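Hemoglobin subunit beta (Isurus oxyrinchus, PDB 3MKB) carries oxygen on its bound haem, as one of the two kinds of globin chain that make up the tetrameric haemoglobin of the shortfin mako shark. Local coordinates at residues 28-33 / 97-102. Sequence-based numbering, arbitrary orientation.
Sequences LERMFV and TDSFIV
Val102 lays its CG1 methyl over one face of the Arg30 guanidinium, 3.4 Å above the plane and displaced toward the rim. The two side chains cross at about a right angle. Arg30 runs extended through CD, then bends at chi3 (-58°), which folds the guanidinium past the valine. Its charged end has three polar partners: NE forms a salt bridge with Glu103, and hydrogen bonds join NH1 to His121 ND1 and NH2 to Phe116 O, both of a neighbouring alpha subunit. This mesh probably keeps the guanidinium from rotating. About one turn before Val102 on the same helix, Ser99 fits closely against Met31, whose CB lies 3.5 Å from Ser99 OG. Met31 CA and Ser99 CA are 5.9 Å apart, consistent with the small side chain of Ser99. Chi1 of -54° places Ser99 OG anti to the carbonyl carbon, back along the helix, where it is hydrogen-bonded to Leu95 O; toward Met31 it makes only van der Waals contact. Met31 then turns away, its side chain about 4 Å from the haem at the nearest atoms. The contact joins globin helices B (20-34) and G (93-108); the axes of segments 28-33 and 97-102 pass 8.6 Å apart, at 117° between their N-to-C directions. Helix 50-65 packs on Leu28 and Phe100, helix 114-132 on Thr97 and Ile101.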
ATOM      1  N   LEU B  28      10.118 -18.794  -1.238  1.00 32.61           N
ATOM      2  CA  LEU B  28      10.647 -18.422   0.053  1.00 34.02           C
ATOM      3  C   LEU B  28      12.063 -17.828  -0.079  1.00 33.32           C
ATOM      4  O   LEU B  28      12.374 -16.759   0.520  1.00 32.23           O
ATOM      5  CB  LEU B  28      10.650 -19.681   0.951  1.00 33.65           C
ATOM      6  CG  LEU B  28      10.200 -19.732   2.398  1.00 36.82           C
ATOM      7  CD1 LEU B  28      11.401 -19.995   3.350  1.00 39.49           C
ATOM      8  CD2 LEU B  28       9.304 -18.570   2.914  1.00 35.84           C
ATOM      9  N   GLU B  29      12.914 -18.537  -0.832  1.00 33.28           N
ATOM     10  CA  GLU B  29      14.315 -18.138  -1.056  1.00 35.06           C
ATOM     11  C   GLU B  29      14.380 -16.784  -1.750  1.00 34.36           C
ATOM     12  O   GLU B  29      15.161 -15.881  -1.362  1.00 35.02           O
ATOM     13  CB  GLU B  29      15.096 -19.225  -1.850  1.00 33.87           C
ATOM     14  CG  GLU B  29      15.402 -20.464  -0.973  1.00 37.50           C
ATOM     15  CD  GLU B  29      15.934 -21.689  -1.757  1.00 38.60           C
ATOM     16  OE1 GLU B  29      15.824 -21.740  -3.021  1.00 40.18           O
ATOM     17  OE2 GLU B  29      16.408 -22.616  -1.069  1.00 42.01           O
ATOM     18  N   ARG B  30      13.527 -16.625  -2.757  1.00 32.70           N
ATOM     19  CA  ARG B  30      13.401 -15.375  -3.443  1.00 31.41           C
ATOM     20  C   ARG B  30      12.981 -14.249  -2.543  1.00 32.63           C
ATOM     21  O   ARG B  30      13.565 -13.136  -2.589  1.00 32.67           O
ATOM     22  CB  ARG B  30      12.400 -15.511  -4.611  1.00 32.04           C
ATOM     23  CG  ARG B  30      12.188 -14.213  -5.446  1.00 28.60           C
ATOM     24  CD  ARG B  30      11.224 -14.526  -6.671  1.00 31.20           C
ATOM     25  NE  ARG B  30      11.786 -15.590  -7.496  1.00 30.01           N
ATOM     26  CZ  ARG B  30      12.646 -15.385  -8.499  1.00 32.39           C
ATOM     27  NH1 ARG B  30      13.027 -14.147  -8.812  1.00 35.28           N
ATOM     28  NH2 ARG B  30      13.127 -16.418  -9.190  1.00 30.17           N
ATOM     29  N   MET B  31      11.953 -14.511  -1.737  1.00 32.09           N
ATOM     30  CA  MET B  31      11.409 -13.482  -0.838  1.00 32.23           C
ATOM     31  C   MET B  31      12.515 -13.005   0.110  1.00 32.30           C
ATOM     32  O   MET B  31      12.635 -11.826   0.366  1.00 30.79           O
ATOM     33  CB  MET B  31      10.234 -14.032  -0.047  1.00 31.47           C
ATOM     34  CG  MET B  31       9.602 -13.019   0.940  1.00 31.22           C
ATOM     35  SD  MET B  31       8.529 -13.876   2.110  1.00 32.91           S
ATOM     36  CE  MET B  31       9.716 -14.926   2.970  1.00 38.28           C
ATOM     37  N   PHE B  32      13.368 -13.916   0.559  1.00 32.33           N
ATOM     38  CA  PHE B  32      14.534 -13.512   1.393  1.00 33.86           C
ATOM     39  C   PHE B  32      15.536 -12.570   0.756  1.00 34.04           C
ATOM     40  O   PHE B  32      16.215 -11.825   1.483  1.00 36.25           O
ATOM     41  CB  PHE B  32      15.315 -14.740   1.881  1.00 32.42           C
ATOM     42  CG  PHE B  32      14.535 -15.620   2.786  1.00 32.34           C
ATOM     43  CD1 PHE B  32      13.497 -15.136   3.503  1.00 34.18           C
ATOM     44  CD2 PHE B  32      14.897 -16.947   2.960  1.00 35.14           C
ATOM     45  CE1 PHE B  32      12.762 -16.004   4.360  1.00 34.21           C
ATOM     46  CE2 PHE B  32      14.197 -17.777   3.783  1.00 31.05           C
ATOM     47  CZ  PHE B  32      13.152 -17.323   4.488  1.00 33.18           C
ATOM     48  N   VAL B  33      15.738 -12.673  -0.556  1.00 34.70           N
ATOM     49  CA  VAL B  33      16.760 -11.911  -1.269  1.00 33.79           C
ATOM     50  C   VAL B  33      16.061 -10.620  -1.661  1.00 35.57           C
ATOM     51  O   VAL B  33      16.612  -9.521  -1.466  1.00 35.18           O
ATOM     52  CB  VAL B  33      17.314 -12.698  -2.505  1.00 34.55           C
ATOM     53  CG1 VAL B  33      18.205 -11.823  -3.493  1.00 30.38           C
ATOM     54  CG2 VAL B  33      18.123 -13.882  -2.067  1.00 33.78           C
ATOM     55  N   THR B  97       3.441 -14.506  -1.129  1.00 31.04           N
ATOM     56  CA  THR B  97       2.571 -14.913  -2.237  1.00 31.33           C
ATOM     57  C   THR B  97       3.001 -14.247  -3.545  1.00 31.03           C
ATOM     58  O   THR B  97       2.948 -14.857  -4.554  1.00 30.63           O
ATOM     59  CB  THR B  97       1.105 -14.664  -1.945  1.00 31.17           C
ATOM     60  OG1 THR B  97       0.880 -13.254  -1.772  1.00 32.81           O
ATOM     61  CG2 THR B  97       0.632 -15.469  -0.687  1.00 34.36           C
ATOM     62  N   ASP B  98       3.465 -13.006  -3.515  1.00 32.13           N
ATOM     63  CA  ASP B  98       3.981 -12.351  -4.759  1.00 30.20           C
ATOM     64  C   ASP B  98       5.208 -13.095  -5.310  1.00 30.39           C
ATOM     65  O   ASP B  98       5.407 -13.180  -6.519  1.00 30.84           O
ATOM     66  CB  ASP B  98       4.321 -10.861  -4.534  1.00 30.52           C
ATOM     67  CG  ASP B  98       3.065  -9.983  -4.388  1.00 29.04           C
ATOM     68  OD1 ASP B  98       1.952 -10.385  -4.845  1.00 28.42           O
ATOM     69  OD2 ASP B  98       3.176  -8.898  -3.782  1.00 30.35           O
ATOM     70  N   SER B  99       6.032 -13.642  -4.429  1.00 29.10           N
ATOM     71  CA  SER B  99       7.180 -14.417  -4.876  1.00 28.23           C
ATOM     72  C   SER B  99       6.739 -15.726  -5.491  1.00 26.43           C
ATOM     73  O   SER B  99       7.377 -16.217  -6.355  1.00 24.90           O
ATOM     74  CB  SER B  99       8.102 -14.733  -3.698  1.00 28.59           C
ATOM     75  OG  SER B  99       8.474 -13.564  -3.017  1.00 29.04           O
ATOM     76  N   PHE B 100       5.644 -16.287  -4.987  1.00 28.46           N
ATOM     77  CA  PHE B 100       5.070 -17.490  -5.501  1.00 28.05           C
ATOM     78  C   PHE B 100       4.628 -17.224  -6.906  1.00 26.71           C
ATOM     79  O   PHE B 100       4.802 -18.059  -7.787  1.00 27.35           O
ATOM     80  CB  PHE B 100       3.809 -17.882  -4.706  1.00 29.47           C
ATOM     81  CG  PHE B 100       4.027 -19.012  -3.780  1.00 32.64           C
ATOM     82  CD1 PHE B 100       3.852 -20.310  -4.223  1.00 33.64           C
ATOM     83  CD2 PHE B 100       4.441 -18.773  -2.455  1.00 34.72           C
ATOM     84  CE1 PHE B 100       4.074 -21.401  -3.391  1.00 31.79           C
ATOM     85  CE2 PHE B 100       4.648 -19.848  -1.580  1.00 37.32           C
ATOM     86  CZ  PHE B 100       4.465 -21.175  -2.049  1.00 37.51           C
ATOM     87  N   ILE B 101       3.947 -16.098  -7.078  1.00 27.81           N
ATOM     88  CA  ILE B 101       3.483 -15.698  -8.422  1.00 27.03           C
ATOM     89  C   ILE B 101       4.672 -15.581  -9.371  1.00 27.45           C
ATOM     90  O   ILE B 101       4.595 -16.030 -10.503  1.00 27.78           O
ATOM     91  CB  ILE B 101       2.681 -14.382  -8.350  1.00 27.13           C
ATOM     92  CG1 ILE B 101       1.313 -14.702  -7.733  1.00 29.32           C
ATOM     93  CG2 ILE B 101       2.464 -13.790  -9.766  1.00 27.28           C
ATOM     94  CD1 ILE B 101       0.587 -13.551  -7.242  1.00 30.60           C
ATOM     95  N   VAL B 102       5.778 -14.971  -8.910  1.00 26.27           N
ATOM     96  CA  VAL B 102       6.991 -14.898  -9.753  1.00 26.49           C
ATOM     97  C   VAL B 102       7.454 -16.330 -10.101  1.00 26.43           C
ATOM     98  O   VAL B 102       7.869 -16.557 -11.227  1.00 26.27           O
ATOM     99  CB  VAL B 102       8.088 -14.044  -9.114  1.00 26.58           C
ATOM    100  CG1 VAL B 102       9.499 -14.221  -9.848  1.00 28.00           C
ATOM    101  CG2 VAL B 102       7.670 -12.568  -9.169  1.00 26.22           C
TER